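Local coordinates for protein MstE (Scytonema sp. PCC 10023, PDB 6SBF) that probably acts as a monodomain class II terpene cyclase of merosterol biosynthesis, folding a linear isoprenoid chain into a polycyclic scaffold, at residues H194-W207 with Q231-W244. The protein carries 1 engineered substitution. Numbering follows the deposited sequence.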
ATOM      1  N   HIS A 194       2.414 -12.671 -13.185  1.00 16.26           N
ATOM      2  CA  HIS A 194       3.778 -12.311 -13.608  1.00 15.80           C
ATOM      3  C   HIS A 194       3.802 -11.585 -14.985  1.00 15.43           C
ATOM      4  O   HIS A 194       4.478 -10.572 -15.116  1.00 15.64           O
ATOM      5  CB  HIS A 194       4.641 -13.590 -13.614  1.00 19.98           C
ATOM      6  CG  HIS A 194       5.963 -13.393 -14.265  1.00 18.61           C
ATOM      7  ND1 HIS A 194       6.118 -13.498 -15.634  1.00 20.29           N
ATOM      8  CD2 HIS A 194       7.170 -13.021 -13.743  1.00 19.78           C
ATOM      9  CE1 HIS A 194       7.385 -13.263 -15.936  1.00 22.82           C
ATOM     10  NE2 HIS A 194       8.057 -12.936 -14.782  1.00 22.11           N
ATOM     11  N   ASP A 195       3.212 -12.176 -15.993  1.00 15.90           N
ATOM     12  CA  ASP A 195       3.350 -11.648 -17.362  1.00 16.60           C
ATOM     13  C   ASP A 195       2.718 -10.262 -17.402  1.00 15.78           C
ATOM     14  O   ASP A 195       3.271  -9.363 -18.059  1.00 15.88           O
ATOM     15  CB  ASP A 195       2.798 -12.623 -18.378  1.00 17.73           C
ATOM     16  CG  ASP A 195       3.624 -13.886 -18.570  1.00 19.41           C
ATOM     17  OD1 ASP A 195       4.662 -14.052 -17.901  1.00 23.36           O
ATOM     18  OD2 ASP A 195       3.207 -14.675 -19.404  1.00 26.46           O
ATOM     19  N   TYR A 196       1.552 -10.085 -16.787  1.00 13.87           N
ATOM     20  CA  TYR A 196       0.875  -8.764 -16.741  1.00 14.24           C
ATOM     21  C   TYR A 196       1.802  -7.754 -16.077  1.00 14.31           C
ATOM     22  O   TYR A 196       1.994  -6.616 -16.584  1.00 14.39           O
ATOM     23  CB  TYR A 196      -0.442  -8.879 -15.979  1.00 14.94           C
ATOM     24  CG  TYR A 196      -1.083  -7.550 -15.723  1.00 13.71           C
ATOM     25  CD1 TYR A 196      -1.909  -6.947 -16.656  1.00 15.45           C
ATOM     26  CD2 TYR A 196      -0.820  -6.880 -14.547  1.00 15.26           C
ATOM     27  CE1 TYR A 196      -2.478  -5.708 -16.413  1.00 15.93           C
ATOM     28  CE2 TYR A 196      -1.390  -5.644 -14.315  1.00 15.23           C
ATOM     29  CZ  TYR A 196      -2.194  -5.031 -15.261  1.00 15.65           C
ATOM     30  OH  TYR A 196      -2.736  -3.797 -14.988  1.00 19.01           O
ATOM     31  N   LEU A 197       2.412  -8.119 -14.963  1.00 13.95           N
ATOM     32  CA  LEU A 197       3.345  -7.191 -14.293  1.00 13.72           C
ATOM     33  C   LEU A 197       4.545  -6.903 -15.216  1.00 13.33           C
ATOM     34  O   LEU A 197       4.985  -5.725 -15.297  1.00 14.92           O
ATOM     35  CB  LEU A 197       3.781  -7.724 -12.958  1.00 14.63           C
ATOM     36  CG  LEU A 197       2.631  -7.816 -11.928  1.00 17.27           C
ATOM     37  CD1 LEU A 197       3.094  -8.454 -10.664  1.00 18.60           C
ATOM     38  CD2 LEU A 197       2.058  -6.443 -11.608  1.00 19.29           C
ATOM     39  N   ARG A 198       5.079  -7.871 -15.912  1.00 13.67           N
ATOM     40  CA  ARG A 198       6.219  -7.559 -16.780  1.00 14.49           C
ATOM     41  C   ARG A 198       5.811  -6.604 -17.926  1.00 14.21           C
ATOM     42  O   ARG A 198       6.559  -5.631 -18.223  1.00 14.80           O
ATOM     43  CB  ARG A 198       6.843  -8.825 -17.341  1.00 15.09           C
ATOM     44  CG  ARG A 198       7.684  -9.604 -16.331  1.00 16.14           C
ATOM     45  CD  ARG A 198       8.983  -8.895 -15.925  1.00 16.27           C
ATOM     46  NE  ARG A 198       9.802  -8.582 -17.080  1.00 16.81           N
ATOM     47  CZ  ARG A 198      10.437  -9.417 -17.828  1.00 20.82           C
ATOM     48  NH1 ARG A 198      10.933  -8.963 -18.972  1.00 30.93           N
ATOM     49  NH2 ARG A 198      10.629 -10.661 -17.472  1.00 21.40           N
ATOM     50  N   VAL A 199       4.689  -6.823 -18.566  1.00 15.40           N
ATOM     51  CA  VAL A 199       4.349  -6.031 -19.787  1.00 16.86           C
ATOM     52  C   VAL A 199       3.935  -4.628 -19.427  1.00 15.91           C
ATOM     53  O   VAL A 199       4.008  -3.744 -20.297  1.00 19.75           O
ATOM     54  CB  VAL A 199       3.314  -6.751 -20.636  1.00 19.83           C
ATOM     55  CG1 VAL A 199       3.827  -8.110 -21.097  1.00 23.78           C
ATOM     56  CG2 VAL A 199       1.949  -6.729 -20.040  1.00 21.10           C
ATOM     57  N   THR A 200       3.554  -4.373 -18.186  1.00 14.31           N
ATOM     58  CA  THR A 200       3.097  -3.027 -17.757  1.00 13.99           C
ATOM     59  C   THR A 200       4.215  -2.111 -17.277  1.00 13.68           C
ATOM     60  O   THR A 200       3.973  -0.920 -17.032  1.00 15.20           O
ATOM     61  CB  THR A 200       1.987  -3.114 -16.727  1.00 14.74           C
ATOM     62  OG1 THR A 200       2.387  -3.934 -15.622  1.00 14.97           O
ATOM     63  CG2 THR A 200       0.701  -3.626 -17.313  1.00 15.93           C
ATOM     64  N   GLN A 201       5.445  -2.569 -17.194  1.00 13.73           N
ATOM     65  CA  GLN A 201       6.555  -1.698 -16.771  1.00 13.04           C
ATOM     66  C   GLN A 201       6.705  -0.618 -17.850  1.00 13.74           C
ATOM     67  O   GLN A 201       6.733  -0.926 -19.050  1.00 15.64           O
ATOM     68  CB  GLN A 201       7.867  -2.507 -16.613  1.00 13.83           C
ATOM     69  CG  GLN A 201       8.970  -1.739 -15.896  1.00 14.63           C
ATOM     70  CD  GLN A 201      10.187  -2.596 -15.615  1.00 14.36           C
ATOM     71  OE1 GLN A 201      10.350  -3.639 -16.257  1.00 16.29           O
ATOM     72  NE2 GLN A 201      11.032  -2.123 -14.711  1.00 13.46           N
ATOM     73  N   THR A 202       6.951   0.600 -17.433  1.00 14.28           N
ATOM     74  CA  THR A 202       7.162   1.707 -18.393  1.00 14.92           C
ATOM     75  C   THR A 202       8.579   1.674 -18.931  1.00 16.15           C
ATOM     76  O   THR A 202       9.463   1.049 -18.325  1.00 16.08           O
ATOM     77  CB  THR A 202       6.916   3.095 -17.774  1.00 16.29           C
ATOM     78  OG1 THR A 202       8.025   3.479 -16.920  1.00 17.71           O
ATOM     79  CG2 THR A 202       5.590   3.119 -17.057  1.00 17.74           C
ATOM     80  N   SER A 203       8.832   2.507 -19.955  1.00 17.20           N
ATOM     81  CA  SER A 203      10.177   2.569 -20.531  1.00 20.08           C
ATOM     82  C   SER A 203      11.174   3.173 -19.533  1.00 18.31           C
ATOM     83  O   SER A 203      12.384   2.954 -19.716  1.00 21.02           O
ATOM     84  CB  SER A 203      10.123   3.378 -21.824  1.00 26.09           C
ATOM     85  OG  SER A 203       9.742   4.691 -21.477  1.00 30.85           O
ATOM     86  N   GLN A 204      10.709   3.907 -18.500  1.00 16.61           N
ATOM     87  CA  GLN A 204      11.591   4.536 -17.501  1.00 17.13           C
ATOM     88  C   GLN A 204      11.909   3.559 -16.336  1.00 15.31           C
ATOM     89  O   GLN A 204      12.745   3.907 -15.472  1.00 18.95           O
ATOM     90  CB  GLN A 204      11.017   5.834 -16.967  1.00 20.44           C
ATOM     91  CG  GLN A 204      10.933   6.892 -18.052  1.00 23.95           C
ATOM     92  CD  GLN A 204       9.723   6.727 -18.925  1.00 35.11           C
ATOM     93  OE1 GLN A 204       8.737   6.074 -18.580  1.00 41.94           O
ATOM     94  NE2 GLN A 204       9.738   7.429 -20.045  1.00 45.81           N
ATOM     95  N   GLY A 205      11.278   2.389 -16.312  1.00 15.38           N
ATOM     96  CA  GLY A 205      11.564   1.388 -15.261  1.00 14.59           C
ATOM     97  C   GLY A 205      10.557   1.313 -14.150  1.00 14.32           C
ATOM     98  O   GLY A 205      10.612   0.372 -13.337  1.00 14.48           O
ATOM     99  N   ASN A 206       9.650   2.255 -14.081  1.00 14.07           N
ATOM    100  CA  ASN A 206       8.608   2.249 -13.042  1.00 13.22           C
ATOM    101  C   ASN A 206       7.327   1.590 -13.538  1.00 13.28           C
ATOM    102  O   ASN A 206       7.158   1.291 -14.702  1.00 16.35           O
ATOM    103  CB  ASN A 206       8.351   3.662 -12.526  1.00 14.20           C
ATOM    104  CG  ASN A 206       7.674   4.564 -13.558  1.00 14.09           C
ATOM    105  OD1 ASN A 206       8.277   4.824 -14.596  1.00 15.81           O
ATOM    106  ND2 ASN A 206       6.440   4.979 -13.270  1.00 15.75           N
ATOM    107  N   TRP A 207       6.396   1.452 -12.609  1.00 12.26           N
ATOM    108  CA  TRP A 207       4.993   1.135 -12.897  1.00 12.50           C
ATOM    109  C   TRP A 207       4.157   2.317 -12.416  1.00 13.48           C
ATOM    110  O   TRP A 207       4.622   3.116 -11.584  1.00 14.73           O
ATOM    111  CB  TRP A 207       4.570  -0.160 -12.184  1.00 13.12           C
ATOM    112  CG  TRP A 207       5.100  -1.409 -12.821  1.00 13.37           C
ATOM    113  CD1 TRP A 207       4.395  -2.232 -13.641  1.00 13.63           C
ATOM    114  CD2 TRP A 207       6.395  -2.022 -12.643  1.00 13.13           C
ATOM    115  NE1 TRP A 207       5.160  -3.291 -14.032  1.00 14.09           N
ATOM    116  CE2 TRP A 207       6.391  -3.198 -13.416  1.00 13.96           C
ATOM    117  CE3 TRP A 207       7.530  -1.702 -11.910  1.00 13.65           C
ATOM    118  CZ2 TRP A 207       7.508  -4.038 -13.508  1.00 13.94           C
ATOM    119  CZ3 TRP A 207       8.633  -2.543 -11.958  1.00 14.17           C
ATOM    120  CH2 TRP A 207       8.613  -3.686 -12.761  1.00 14.87           C
ATOM    121  N   GLN A 231      12.959 -15.555 -10.422  1.00 18.05           N
ATOM    122  CA  GLN A 231      13.328 -15.906 -11.825  1.00 19.54           C
ATOM    123  C   GLN A 231      14.412 -14.937 -12.290  1.00 16.13           C
ATOM    124  O   GLN A 231      14.218 -13.695 -12.192  1.00 17.24           O
ATOM    125  CB  GLN A 231      12.108 -15.849 -12.753  1.00 20.68           C
ATOM    126  CG  GLN A 231      10.971 -16.769 -12.363  1.00 24.17           C
ATOM    127  CD  GLN A 231       9.720 -16.667 -13.219  1.00 32.41           C
ATOM    128  OE1 GLN A 231       9.595 -15.901 -14.187  1.00 40.96           O
ATOM    129  NE2 GLN A 231       8.706 -17.381 -12.784  1.00 54.94           N
ATOM    130  N   ALA A 232      15.530 -15.459 -12.759  1.00 15.51           N
ATOM    131  CA  ALA A 232      16.608 -14.566 -13.267  1.00 16.52           C
ATOM    132  C   ALA A 232      16.142 -13.667 -14.409  1.00 15.11           C
ATOM    133  O   ALA A 232      16.702 -12.548 -14.567  1.00 15.52           O
ATOM    134  CB  ALA A 232      17.793 -15.401 -13.670  1.00 18.75           C
ATOM    135  N   ALA A 233      15.189 -14.141 -15.198  1.00 15.03           N
ATOM    136  CA  ALA A 233      14.666 -13.358 -16.337  1.00 17.14           C
ATOM    137  C   ALA A 233      14.103 -12.025 -15.846  1.00 15.45           C
ATOM    138  O   ALA A 233      13.976 -11.113 -16.663  1.00 17.39           O
ATOM    139  CB  ALA A 233      13.618 -14.133 -17.103  1.00 20.09           C
ATOM    140  N   ASP A 234      13.701 -11.923 -14.595  1.00 14.27           N
ATOM    141  CA  ASP A 234      13.061 -10.718 -14.037  1.00 14.20           C
ATOM    142  C   ASP A 234      14.071  -9.755 -13.433  1.00 13.81           C
ATOM    143  O   ASP A 234      13.724  -8.615 -13.145  1.00 14.94           O
ATOM    144  CB  ASP A 234      11.994 -11.109 -13.026  1.00 15.24           C
ATOM    145  CG  ASP A 234      10.887 -11.936 -13.660  1.00 16.62           C
ATOM    146  OD1 ASP A 234      10.540 -11.702 -14.842  1.00 18.48           O
ATOM    147  OD2 ASP A 234      10.306 -12.763 -12.971  1.00 21.05           O
ATOM    148  N   GLN A 235      15.328 -10.149 -13.265  1.00 14.08           N
ATOM    149  CA  GLN A 235      16.301  -9.324 -12.540  1.00 14.43           C
ATOM    150  C   GLN A 235      16.591  -8.026 -13.298  1.00 13.60           C
ATOM    151  O   GLN A 235      16.688  -6.976 -12.635  1.00 15.04           O
ATOM    152  CB  GLN A 235      17.580 -10.085 -12.201  1.00 15.12           C
ATOM    153  CG  GLN A 235      18.389  -9.362 -11.131  1.00 17.37           C
ATOM    154  CD  GLN A 235      17.668  -9.332  -9.800  1.00 20.68           C
ATOM    155  OE1 GLN A 235      16.968 -10.277  -9.460  1.00 19.79           O
ATOM    156  NE2 GLN A 235      17.839  -8.225  -9.088  1.00 21.21           N
ATOM    157  N   PRO A 236      16.731  -8.004 -14.643  1.00 14.99           N
ATOM    158  CA  PRO A 236      16.944  -6.716 -15.316  1.00 15.46           C
ATOM    159  C   PRO A 236      15.821  -5.702 -15.031  1.00 14.63           C
ATOM    160  O   PRO A 236      16.104  -4.535 -14.797  1.00 15.52           O
ATOM    161  CB  PRO A 236      17.056  -7.093 -16.811  1.00 17.14           C
ATOM    162  CG  PRO A 236      17.465  -8.532 -16.839  1.00 15.87           C
ATOM    163  CD  PRO A 236      16.827  -9.142 -15.577  1.00 15.67           C
ATOM    164  N   SER A 237      14.590  -6.185 -15.021  1.00 14.00           N
ATOM    165  CA  SER A 237      13.422  -5.328 -14.742  1.00 13.68           C
ATOM    166  C   SER A 237      13.499  -4.769 -13.344  1.00 13.41           C
ATOM    167  O   SER A 237      13.190  -3.578 -13.127  1.00 13.87           O
ATOM    168  CB  SER A 237      12.130  -6.050 -15.014  1.00 14.90           C
ATOM    169  OG  SER A 237      11.989  -6.339 -16.395  1.00 17.98           O
ATOM    170  N   ILE A 238      13.875  -5.619 -12.373  1.00 13.57           N
ATOM    171  CA  ILE A 238      14.023  -5.167 -10.980  1.00 13.48           C
ATOM    172  C   ILE A 238      15.089  -4.078 -10.910  1.00 13.82           C
ATOM    173  O   ILE A 238      14.899  -3.037 -10.271  1.00 14.16           O
ATOM    174  CB  ILE A 238      14.326  -6.347 -10.045  1.00 13.32           C
ATOM    175  CG1 ILE A 238      13.169  -7.341 -10.005  1.00 14.41           C
ATOM    176  CG2 ILE A 238      14.714  -5.846  -8.677  1.00 14.91           C
ATOM    177  CD1 ILE A 238      13.558  -8.697  -9.517  1.00 15.41           C
ATOM    178  N   GLU A 239      16.227  -4.325 -11.575  1.00 13.80           N
ATOM    179  CA  GLU A 239      17.342  -3.360 -11.499  1.00 14.70           C
ATOM    180  C   GLU A 239      16.919  -2.032 -12.144  1.00 14.42           C
ATOM    181  O   GLU A 239      17.349  -0.985 -11.703  1.00 15.40           O
ATOM    182  CB  GLU A 239      18.612  -3.944 -12.134  1.00 17.48           C
ATOM    183  CG  GLU A 239      19.152  -5.134 -11.394  1.00 20.24           C
ATOM    184  CD  GLU A 239      19.541  -4.942  -9.953  1.00 21.61           C
ATOM    185  OE1 GLU A 239      19.812  -3.793  -9.507  1.00 23.42           O
ATOM    186  OE2 GLU A 239      19.627  -5.988  -9.257  1.00 25.84           O
ATOM    187  N   GLN A 240      16.157  -2.106 -13.226  1.00 14.75           N
ATOM    188  CA  GLN A 240      15.701  -0.833 -13.870  1.00 14.66           C
ATOM    189  C   GLN A 240      14.778  -0.065 -12.900  1.00 13.72           C
ATOM    190  O   GLN A 240      14.859   1.166 -12.832  1.00 14.81           O
ATOM    191  CB  GLN A 240      14.961  -1.058 -15.177  1.00 16.81           C
ATOM    192  CG  GLN A 240      15.033   0.252 -15.974  1.00 20.38           C
ATOM    193  CD  GLN A 240      14.127   0.303 -17.181  1.00 23.21           C
ATOM    194  OE1 GLN A 240      13.343  -0.625 -17.456  1.00 23.39           O
ATOM    195  NE2 GLN A 240      14.254   1.422 -17.907  1.00 25.31           N
ATOM    196  N   ALA A 241      13.924  -0.780 -12.186  1.00 13.08           N
ATOM    197  CA  ALA A 241      13.061  -0.144 -11.196  1.00 13.60           C
ATOM    198  C   ALA A 241      13.885   0.491 -10.082  1.00 12.51           C
ATOM    199  O   ALA A 241      13.591   1.604  -9.601  1.00 12.99           O
ATOM    200  CB  ALA A 241      12.054  -1.144 -10.705  1.00 13.93           C
ATOM    201  N   VAL A 242      14.900  -0.233  -9.595  1.00 13.37           N
ATOM    202  CA  VAL A 242      15.798   0.343  -8.568  1.00 13.68           C
ATOM    203  C   VAL A 242      16.497   1.607  -9.104  1.00 13.63           C
ATOM    204  O   VAL A 242      16.586   2.596  -8.376  1.00 14.36           O
ATOM    205  CB  VAL A 242      16.814  -0.711  -8.083  1.00 13.61           C
ATOM    206  CG1 VAL A 242      17.879  -0.094  -7.210  1.00 15.90           C
ATOM    207  CG2 VAL A 242      16.122  -1.843  -7.334  1.00 15.05           C
ATOM    208  N   ALA A 243      16.975   1.582 -10.334  1.00 13.71           N
ATOM    209  CA  ALA A 243      17.617   2.768 -10.939  1.00 15.10           C
ATOM    210  C   ALA A 243      16.605   3.930 -10.999  1.00 14.84           C
ATOM    211  O   ALA A 243      17.014   5.072 -10.748  1.00 15.85           O
ATOM    212  CB  ALA A 243      18.139   2.433 -12.318  1.00 16.89           C
ATOM    213  N   TRP A 244      15.360   3.637 -11.352  1.00 13.62           N
ATOM    214  CA  TRP A 244      14.309   4.690 -11.343  1.00 14.07           C
ATOM    215  C   TRP A 244      14.165   5.244  -9.910  1.00 13.02           C
ATOM    216  O   TRP A 244      14.093   6.454  -9.703  1.00 13.77           O
ATOM    217  CB  TRP A 244      13.001   4.139 -11.899  1.00 13.91           C
ATOM    218  CG  TRP A 244      11.838   5.088 -11.714  1.00 14.11           C
ATOM    219  CD1 TRP A 244      11.406   6.015 -12.628  1.00 15.43           C
ATOM    220  CD2 TRP A 244      10.911   5.137 -10.628  1.00 13.82           C
ATOM    221  NE1 TRP A 244      10.312   6.661 -12.163  1.00 16.09           N
ATOM    222  CE2 TRP A 244       9.981   6.150 -10.939  1.00 14.41           C
ATOM    223  CE3 TRP A 244      10.749   4.386  -9.453  1.00 13.77           C
ATOM    224  CZ2 TRP A 244       8.873   6.416 -10.161  1.00 15.01           C
ATOM    225  CZ3 TRP A 244       9.659   4.658  -8.654  1.00 13.39           C
ATOM    226  CH2 TRP A 244       8.775   5.683  -8.992  1.00 15.41           C
TER
HETATM  227  O   HOH W   1      13.436  -3.285 -17.561  1.00 30.91           O
HETATM  228  O   HOH W   2      11.359  -0.704 -19.251  1.00 25.82           O
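The amide of Q201 ties the loop after helix 187-200 to S237 of helix 235-248. Its CB lies over one face of the W207 indole, while CG, anti to the backbone N (chi1 -168°), sends an extended chain toward that helix. CD lies 4.0 Å from S237 CB. At the tip, NE2 gives both hydrogens away: one runs almost straight to G205 O at 2.9 Å, meeting it above the carbonyl plane, and the other reaches S237 O at 3.0 Å. That carbonyl already accepts from A241 N, and the two donors arrive from opposite faces of its plane. OE1 rests 3.2 Å from S237 CB.

Toward the helix start, D234 OD1 takes H194 NE2 on its syn lone pair, in the imidazole plane, at 2.8 Å. R198, bent at chi2 and chi3, brings NH2 in nearly along the carboxylate C-O bond to the same oxygen. With an alanine at R198 the salt bridge is gone, and D234 would probably have its charge less well offset.

Beyond Q201, Q240 NE2 binds S203 O, and G205 packs where a CB would strike Q240 O. N206 CB sits over the W244 five-membered ring, a CH-pi contact.

This join within the (alpha/alpha)6 barrel is thus charged around H194 and R198, more apolar around W244 and A241. H194 donates from ND1 to D195 and from NE2 to D234, and two flanking carboxylates would probably favour the imidazolium.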